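NADH-rubredoxin oxidoreductase (Clostridium acetobutylicum, PDB 3KLJ) catalyses the NADH-dependent reduction of rubredoxin through a bound FAD, passing electrons into the dioxygen-scavenging chain of an obligate anaerobe. Local coordinates at residues Asn52-Lys57 with Lys138-Cys143. Residues are numbered along the deposited sequence; the frame is centred on the assembly and turned at random. Where two conformers were deposited one is given.
Sequences NEIIAK and KIKDEC
I55 and K140 meet where two helices, one from each nucleotide-binding domain of this glutathione-reductase-type fold, pack side by side: 51-56 belongs to the FAD-binding domain and 133-146 to the NADH-binding domain. The axes of the two short segments approach to 10.0 Å and cross at -28°, so these segments run roughly parallel. The tighter part is made by the aliphatic chain of K140 against I55 and the backbone of I54. CG1 of I55 lies 3.9 Å from CG of K140, the two side chains sliding past each other in opposite directions. I55 carries CG1 beside its backbone N (chi1 -67°), and CD1 beyond it reaches CG2 of I139 at a looser 4.4 Å. L161 of helix 156-168 also touches I55, while L130, F128 and I224 touch I139, extending the buried side into the NADH-binding domain. I54, I55 and I139 are all buried; K140, only partly exposed, marks the more open side. Its chain bends at chi3 (82°), and its ammonium group is hydrogen-bonded to the side-chain oxygen of N58, just past helix 51-56. CD and CE of K140 pass by the carbonyl O of I54, with CD resting 3.6 Å from that oxygen.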
loop_
_atom_site.group_PDB
_atom_site.type_symbol
_atom_site.label_atom_id
_atom_site.label_comp_id
_atom_site.label_asym_id
_atom_site.label_seq_id
_atom_site.Cartn_x
_atom_site.Cartn_y
_atom_site.Cartn_z
ATOM N N ASN A 52 -10.608 -0.604 -6.507
ATOM C CA ASN A 52 -11.348 -1.839 -6.736
ATOM C C ASN A 52 -12.845 -1.592 -6.946
ATOM O O ASN A 52 -13.507 -2.356 -7.635
ATOM C CB ASN A 52 -11.096 -2.842 -5.605
ATOM C CG ASN A 52 -9.766 -3.565 -5.761
ATOM O OD1 ASN A 52 -9.419 -4.008 -6.856
ATOM N ND2 ASN A 52 -9.016 -3.684 -4.670
ATOM N N GLU A 53 -13.361 -0.503 -6.373
ATOM C CA GLU A 53 -14.775 -0.131 -6.516
ATOM C C GLU A 53 -15.102 0.497 -7.869
ATOM O O GLU A 53 -16.249 0.437 -8.332
ATOM C CB GLU A 53 -15.215 0.799 -5.388
ATOM C CG GLU A 53 -15.089 0.183 -4.011
ATOM C CD GLU A 53 -15.657 1.063 -2.927
ATOM O OE1 GLU A 53 -16.836 1.467 -3.034
ATOM O OE2 GLU A 53 -14.922 1.351 -1.956
ATOM N N ILE A 54 -14.097 1.106 -8.489
ATOM C CA ILE A 54 -14.214 1.602 -9.857
ATOM C C ILE A 54 -14.530 0.403 -10.761
ATOM O O ILE A 54 -15.406 0.470 -11.624
ATOM C CB ILE A 54 -12.895 2.317 -10.327
ATOM C CG1 ILE A 54 -12.497 3.453 -9.371
ATOM C CG2 ILE A 54 -12.996 2.785 -11.778
ATOM C CD1 ILE A 54 -13.563 4.512 -9.131
ATOM N N ILE A 55 -13.830 -0.702 -10.515
ATOM C CA ILE A 55 -14.068 -1.956 -11.219
ATOM C C ILE A 55 -15.374 -2.623 -10.732
ATOM O O ILE A 55 -16.281 -2.838 -11.529
ATOM C CB ILE A 55 -12.835 -2.904 -11.103
ATOM C CG1 ILE A 55 -11.634 -2.307 -11.854
ATOM C CG2 ILE A 55 -13.159 -4.299 -11.639
ATOM C CD1 ILE A 55 -10.280 -2.751 -11.340
ATOM N N ALA A 56 -15.479 -2.915 -9.431
ATOM C CA ALA A 56 -16.630 -3.666 -8.891
ATOM C C ALA A 56 -18.008 -2.983 -8.969
ATOM O O ALA A 56 -19.022 -3.658 -9.173
ATOM C CB ALA A 56 -16.351 -4.136 -7.450
ATOM N N LYS A 57 -18.045 -1.664 -8.786
ATOM C CA LYS A 57 -19.317 -0.932 -8.696
ATOM C C LYS A 57 -19.533 0.068 -9.825
ATOM O O LYS A 57 -20.540 0.796 -9.830
ATOM C CB LYS A 57 -19.428 -0.207 -7.352
ATOM C CG LYS A 57 -19.769 -1.101 -6.140
ATOM C CD LYS A 57 -19.608 -0.281 -4.871
ATOM C CE LYS A 57 -19.921 -1.077 -3.610
ATOM N NZ LYS A 57 -19.423 -0.310 -2.437
ATOM N N LYS A 138 -8.228 0.910 -17.819
ATOM C CA LYS A 138 -7.588 -0.001 -18.773
ATOM C C LYS A 138 -7.927 -1.466 -18.455
ATOM O O LYS A 138 -8.228 -2.255 -19.360
ATOM C CB LYS A 138 -6.069 0.209 -18.793
ATOM C CG LYS A 138 -5.611 1.477 -19.509
ATOM C CD LYS A 138 -4.087 1.594 -19.493
ATOM C CE LYS A 138 -3.623 3.041 -19.626
ATOM N NZ LYS A 138 -3.895 3.627 -20.979
ATOM N N ILE A 139 -7.876 -1.827 -17.176
ATOM C CA ILE A 139 -8.286 -3.166 -16.747
ATOM C C ILE A 139 -9.774 -3.409 -17.006
ATOM O O ILE A 139 -10.143 -4.464 -17.521
ATOM C CB ILE A 139 -7.937 -3.451 -15.257
ATOM C CG1 ILE A 139 -6.416 -3.496 -15.075
ATOM C CG2 ILE A 139 -8.549 -4.772 -14.825
ATOM C CD1 ILE A 139 -5.931 -3.077 -13.700
ATOM N N LYS A 140 -10.620 -2.441 -16.650
ATOM C CA LYS A 140 -12.066 -2.550 -16.892
ATOM C C LYS A 140 -12.351 -2.976 -18.325
ATOM O O LYS A 140 -13.102 -3.920 -18.560
ATOM C CB LYS A 140 -12.778 -1.221 -16.615
ATOM C CG LYS A 140 -13.129 -0.966 -15.152
ATOM C CD LYS A 140 -14.215 0.102 -15.045
ATOM C CE LYS A 140 -15.589 -0.491 -15.273
ATOM N NZ LYS A 140 -16.610 0.559 -15.525
ATOM N N ASP A 141 -11.717 -2.285 -19.271
ATOM C CA ASP A 141 -11.991 -2.465 -20.694
ATOM C C ASP A 141 -11.417 -3.741 -21.285
ATOM O O ASP A 141 -12.061 -4.363 -22.127
ATOM C CB ASP A 141 -11.519 -1.248 -21.492
ATOM C CG ASP A 141 -12.419 -0.047 -21.295
ATOM O OD1 ASP A 141 -12.549 0.410 -20.139
ATOM O OD2 ASP A 141 -13.002 0.433 -22.292
ATOM N N GLU A 142 -10.218 -4.135 -20.856
ATOM C CA GLU A 142 -9.642 -5.383 -21.351
ATOM C C GLU A 142 -10.442 -6.591 -20.876
ATOM O O GLU A 142 -10.626 -7.546 -21.630
ATOM C CB GLU A 142 -8.163 -5.526 -20.990
ATOM C CG GLU A 142 -7.187 -5.226 -22.122
ATOM C CD GLU A 142 -7.308 -6.170 -23.315
ATOM O OE1 GLU A 142 -6.487 -7.104 -23.445
ATOM O OE2 GLU A 142 -8.231 -5.977 -24.122
ATOM N N CYS A 143 -10.928 -6.528 -19.635
ATOM C CA CYS A 143 -11.774 -7.582 -19.062
ATOM C C CYS A 143 -13.059 -7.790 -19.865
ATOM O O CYS A 143 -13.462 -8.929 -20.093
ATOM C CB CYS A 143 -12.092 -7.304 -17.587
ATOM S SG CYS A 143 -10.665 -7.471 -16.487
#